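Local coordinates for protein xylulose kinase (Bifidobacterium adolescentis ATCC 15703, PDB 3I8B) that probably catalyses the ATP-dependent phosphorylation of D-xylulose to D-xylulose 5-phosphate, as a member of the FGGY family of carbohydrate kinases, at residues Glu405-Glu416 with Glu496-Arg506. Numbering follows the deposited sequence.
Sequences EGLLCSQRDCLE and EAVYEAYAKAR
Segment 405-416 of helix 396-420 and helix 496-506 cross almost perpendicularly, at -81°, with their axes 9.8 Å apart and C409 facing Y499 at the closest backbone approach. Two tyrosines of 496-506 pack knobs-into-holes: Y499 among C409, R412, D413 and E416, Y502 among G406, C409, S410 and D413. C409 CB makes a CH-pi contact over one face of the Y502 ring, offset toward the rim and 3.5 Å from the centroid, while its SG turns to V498 CG1. R412 CG makes a CH-pi contact over the centre of the Y499 ring. The arginine chain then bends at chi2 (75°) and chi3, carrying its guanidinium past the ring's rim, where Y499 CD2 lies against one of its faces, planes 22° apart. From there R412 NH2 reaches E496 OE1 (3.0 Å) and NH1 reaches E416 OE2 within its own helix, so one cation bridges two carboxylates. D413 takes a bidentate grip from R506, side-on and nearly coplanar, NE to OD2 at 2.9 Å and NH2 to OD1 at 3.0 Å. Y499 OH donates to the anti side of the same OD1 at 2.8 Å, tilted out of the carboxylate plane, and a water links OD2 to Y502 OH. These bonds hold the carboxylate's rotation. Away from the annotated sites, the chain's last helix thus packs across helix 396-420 within the C-terminal half: segment 405-416 rests on strand 288-293 and helix 438-448, whose I447 carbonyl takes R412 NE, while A501, A505 and R506 pack against strand 366-368.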
loop_
_atom_site.group_PDB
_atom_site.type_symbol
_atom_site.label_atom_id
_atom_site.label_comp_id
_atom_site.label_asym_id
_atom_site.label_seq_id
_atom_site.Cartn_x
_atom_site.Cartn_y
_atom_site.Cartn_z
ATOM N N GLU A 405 22.100 -4.374 -12.746
ATOM C CA GLU A 405 21.795 -5.751 -12.403
ATOM C C GLU A 405 21.431 -5.860 -10.928
ATOM O O GLU A 405 20.657 -6.730 -10.533
ATOM C CB GLU A 405 22.968 -6.679 -12.760
ATOM C CG GLU A 405 23.204 -6.832 -14.269
ATOM C CD GLU A 405 24.174 -7.959 -14.613
ATOM O OE1 GLU A 405 24.963 -8.364 -13.722
ATOM O OE2 GLU A 405 24.156 -8.433 -15.776
ATOM N N GLY A 406 21.979 -4.964 -10.113
ATOM C CA GLY A 406 21.699 -4.979 -8.690
ATOM C C GLY A 406 20.277 -4.536 -8.419
ATOM O O GLY A 406 19.569 -5.157 -7.653
ATOM N N LEU A 407 19.873 -3.445 -9.055
ATOM C CA LEU A 407 18.512 -2.943 -8.940
ATOM C C LEU A 407 17.514 -4.053 -9.276
ATOM O O LEU A 407 16.614 -4.340 -8.497
ATOM C CB LEU A 407 18.324 -1.740 -9.872
ATOM C CG LEU A 407 16.982 -0.996 -9.881
ATOM C CD1 LEU A 407 17.147 0.356 -10.530
ATOM C CD2 LEU A 407 15.903 -1.799 -10.596
ATOM N N LEU A 408 17.695 -4.681 -10.435
ATOM C CA LEU A 408 16.784 -5.728 -10.904
ATOM C C LEU A 408 16.811 -6.985 -10.054
ATOM O O LEU A 408 15.772 -7.599 -9.832
ATOM C CB LEU A 408 17.077 -6.095 -12.358
ATOM C CG LEU A 408 16.488 -5.145 -13.402
ATOM C CD1 LEU A 408 14.970 -5.138 -13.325
ATOM C CD2 LEU A 408 17.027 -3.750 -13.194
ATOM N N CYS A 409 18.003 -7.368 -9.589
ATOM C CA CYS A 409 18.174 -8.552 -8.750
ATOM C C CYS A 409 17.448 -8.452 -7.411
ATOM O O CYS A 409 16.933 -9.449 -6.911
ATOM C CB CYS A 409 19.663 -8.841 -8.516
ATOM S SG CYS A 409 20.451 -9.708 -9.904
ATOM N N SER A 410 17.443 -7.257 -6.823
ATOM C CA SER A 410 16.717 -7.018 -5.586
ATOM C C SER A 410 15.225 -7.265 -5.808
ATOM O O SER A 410 14.576 -7.924 -5.004
ATOM C CB SER A 410 16.933 -5.579 -5.107
ATOM O OG SER A 410 16.060 -5.271 -4.032
ATOM N N GLN A 411 14.687 -6.735 -6.903
ATOM C CA GLN A 411 13.276 -6.943 -7.217
ATOM C C GLN A 411 12.992 -8.435 -7.446
ATOM O O GLN A 411 11.956 -8.947 -7.020
ATOM C CB GLN A 411 12.852 -6.106 -8.429
ATOM C CG GLN A 411 12.872 -4.595 -8.194
ATOM C CD GLN A 411 12.165 -4.183 -6.902
ATOM O OE1 GLN A 411 11.158 -4.770 -6.518
ATOM N NE2 GLN A 411 12.693 -3.169 -6.235
ATOM N N ARG A 412 13.917 -9.140 -8.091
ATOM C CA ARG A 412 13.769 -10.585 -8.225
ATOM C C ARG A 412 13.767 -11.243 -6.860
ATOM O O ARG A 412 12.948 -12.117 -6.592
ATOM C CB ARG A 412 14.884 -11.200 -9.059
ATOM C CG ARG A 412 15.017 -12.696 -8.824
ATOM C CD ARG A 412 13.911 -13.484 -9.509
ATOM N NE ARG A 412 14.394 -13.906 -10.810
ATOM C CZ ARG A 412 14.713 -15.155 -11.124
ATOM N NH1 ARG A 412 14.547 -16.127 -10.243
ATOM N NH2 ARG A 412 15.177 -15.429 -12.334
ATOM N N ASP A 413 14.713 -10.842 -6.013
ATOM C CA ASP A 413 14.784 -11.346 -4.649
ATOM C C ASP A 413 13.423 -11.215 -3.975
ATOM O O ASP A 413 12.988 -12.115 -3.284
ATOM C CB ASP A 413 15.847 -10.588 -3.838
ATOM C CG ASP A 413 16.538 -11.476 -2.810
ATOM O OD1 ASP A 413 16.412 -12.713 -2.918
ATOM O OD2 ASP A 413 17.217 -10.948 -1.905
ATOM N N CYS A 414 12.752 -10.089 -4.188
ATOM C CA CYS A 414 11.408 -9.905 -3.652
ATOM C C CYS A 414 10.419 -10.936 -4.205
ATOM O O CYS A 414 9.626 -11.509 -3.465
ATOM C CB CYS A 414 10.913 -8.485 -3.928
ATOM S SG CYS A 414 11.704 -7.241 -2.872
ATOM N N LEU A 415 10.460 -11.165 -5.511
ATOM C CA LEU A 415 9.577 -12.160 -6.119
ATOM C C LEU A 415 9.811 -13.548 -5.503
ATOM O O LEU A 415 8.863 -14.280 -5.205
ATOM C CB LEU A 415 9.777 -12.192 -7.635
ATOM C CG LEU A 415 8.997 -11.197 -8.504
ATOM C CD1 LEU A 415 8.933 -9.808 -7.891
ATOM C CD2 LEU A 415 9.584 -11.153 -9.924
ATOM N N GLU A 416 11.079 -13.899 -5.285
ATOM C CA GLU A 416 11.417 -15.201 -4.722
ATOM C C GLU A 416 10.968 -15.326 -3.271
ATOM O O GLU A 416 10.543 -16.392 -2.834
ATOM C CB GLU A 416 12.922 -15.440 -4.820
ATOM C CG GLU A 416 13.404 -15.532 -6.251
ATOM C CD GLU A 416 12.662 -16.596 -7.023
ATOM O OE1 GLU A 416 12.181 -17.554 -6.383
ATOM O OE2 GLU A 416 12.553 -16.475 -8.260
ATOM N N GLU A 496 19.986 -17.009 -15.391
ATOM C CA GLU A 496 19.791 -17.333 -13.987
ATOM C C GLU A 496 21.040 -17.028 -13.158
ATOM O O GLU A 496 20.944 -16.663 -11.981
ATOM C CB GLU A 496 19.375 -18.799 -13.849
ATOM C CG GLU A 496 18.794 -19.165 -12.496
ATOM C CD GLU A 496 17.752 -18.171 -12.016
ATOM O OE1 GLU A 496 16.749 -17.951 -12.735
ATOM O OE2 GLU A 496 17.947 -17.614 -10.912
ATOM N N ALA A 497 22.205 -17.146 -13.786
ATOM C CA ALA A 497 23.479 -16.964 -13.088
ATOM C C ALA A 497 23.647 -15.558 -12.505
ATOM O O ALA A 497 24.326 -15.372 -11.497
ATOM C CB ALA A 497 24.642 -17.308 -14.003
ATOM N N VAL A 498 23.017 -14.570 -13.128
ATOM C CA VAL A 498 23.050 -13.212 -12.590
ATOM C C VAL A 498 22.443 -13.183 -11.186
ATOM O O VAL A 498 23.108 -12.829 -10.222
ATOM C CB VAL A 498 22.332 -12.198 -13.512
ATOM C CG1 VAL A 498 22.369 -10.800 -12.901
ATOM C CG2 VAL A 498 22.987 -12.182 -14.891
ATOM N N TYR A 499 21.187 -13.586 -11.065
ATOM C CA TYR A 499 20.547 -13.626 -9.758
ATOM C C TYR A 499 21.185 -14.636 -8.793
ATOM O O TYR A 499 21.215 -14.407 -7.585
ATOM C CB TYR A 499 19.045 -13.894 -9.896
ATOM C CG TYR A 499 18.350 -14.081 -8.570
ATOM C CD1 TYR A 499 18.179 -13.013 -7.691
ATOM C CD2 TYR A 499 17.866 -15.325 -8.193
ATOM C CE1 TYR A 499 17.544 -13.192 -6.473
ATOM C CE2 TYR A 499 17.228 -15.507 -6.986
ATOM C CZ TYR A 499 17.072 -14.439 -6.129
ATOM O OH TYR A 499 16.437 -14.636 -4.926
ATOM N N GLU A 500 21.678 -15.756 -9.314
ATOM C CA GLU A 500 22.330 -16.746 -8.452
ATOM C C GLU A 500 23.573 -16.165 -7.767
ATOM O O GLU A 500 23.824 -16.439 -6.591
ATOM C CB GLU A 500 22.646 -18.039 -9.215
ATOM C CG GLU A 500 21.382 -18.842 -9.571
ATOM C CD GLU A 500 21.657 -20.086 -10.419
ATOM O OE1 GLU A 500 22.654 -20.085 -11.176
ATOM O OE2 GLU A 500 20.868 -21.059 -10.334
ATOM N N ALA A 501 24.327 -15.352 -8.502
ATOM C CA ALA A 501 25.481 -14.641 -7.947
ATOM C C ALA A 501 25.051 -13.598 -6.916
ATOM O O ALA A 501 25.676 -13.448 -5.868
ATOM C CB ALA A 501 26.287 -13.978 -9.062
ATOM N N TYR A 502 23.982 -12.876 -7.229
ATOM C CA TYR A 502 23.439 -11.868 -6.337
ATOM C C TYR A 502 23.017 -12.514 -5.028
ATOM O O TYR A 502 23.297 -11.993 -3.952
ATOM C CB TYR A 502 22.231 -11.184 -6.990
ATOM C CG TYR A 502 21.535 -10.162 -6.114
ATOM C CD1 TYR A 502 20.511 -10.536 -5.252
ATOM C CD2 TYR A 502 21.904 -8.818 -6.152
ATOM C CE1 TYR A 502 19.874 -9.600 -4.451
ATOM C CE2 TYR A 502 21.270 -7.876 -5.359
ATOM C CZ TYR A 502 20.262 -8.271 -4.504
ATOM O OH TYR A 502 19.631 -7.334 -3.712
ATOM N N ALA A 503 22.335 -13.649 -5.122
ATOM C CA ALA A 503 21.836 -14.314 -3.926
ATOM C C ALA A 503 22.983 -14.733 -3.015
ATOM O O ALA A 503 22.914 -14.541 -1.800
ATOM C CB ALA A 503 20.963 -15.509 -4.283
ATOM N N LYS A 504 24.031 -15.303 -3.603
ATOM C CA LYS A 504 25.224 -15.636 -2.835
ATOM C C LYS A 504 25.728 -14.402 -2.101
ATOM O O LYS A 504 25.867 -14.418 -0.881
ATOM C CB LYS A 504 26.323 -16.216 -3.732
ATOM C CG LYS A 504 26.081 -17.669 -4.145
ATOM C CD LYS A 504 27.267 -18.248 -4.915
ATOM C CE LYS A 504 27.013 -19.700 -5.338
ATOM N NZ LYS A 504 26.087 -19.799 -6.498
ATOM N N ALA A 505 25.969 -13.326 -2.843
ATOM C CA ALA A 505 26.514 -12.100 -2.257
ATOM C C ALA A 505 25.684 -11.548 -1.104
ATOM O O ALA A 505 26.231 -11.205 -0.065
ATOM C CB ALA A 505 26.724 -11.021 -3.329
ATOM N N ARG A 506 24.369 -11.459 -1.279
ATOM C CA ARG A 506 23.527 -10.842 -0.258
ATOM C C ARG A 506 23.382 -11.738 0.954
ATOM O O ARG A 506 23.052 -11.270 2.041
ATOM C CB ARG A 506 22.154 -10.472 -0.822
ATOM C CG ARG A 506 21.282 -11.656 -1.183
ATOM C CD ARG A 506 20.251 -11.970 -0.100
ATOM N NE ARG A 506 19.151 -12.724 -0.691
ATOM C CZ ARG A 506 19.042 -14.048 -0.664
ATOM N NH1 ARG A 506 19.961 -14.777 -0.049
ATOM N NH2 ARG A 506 18.012 -14.646 -1.256
HETATM O O HOH W 1 17.841 -8.451 -1.943
#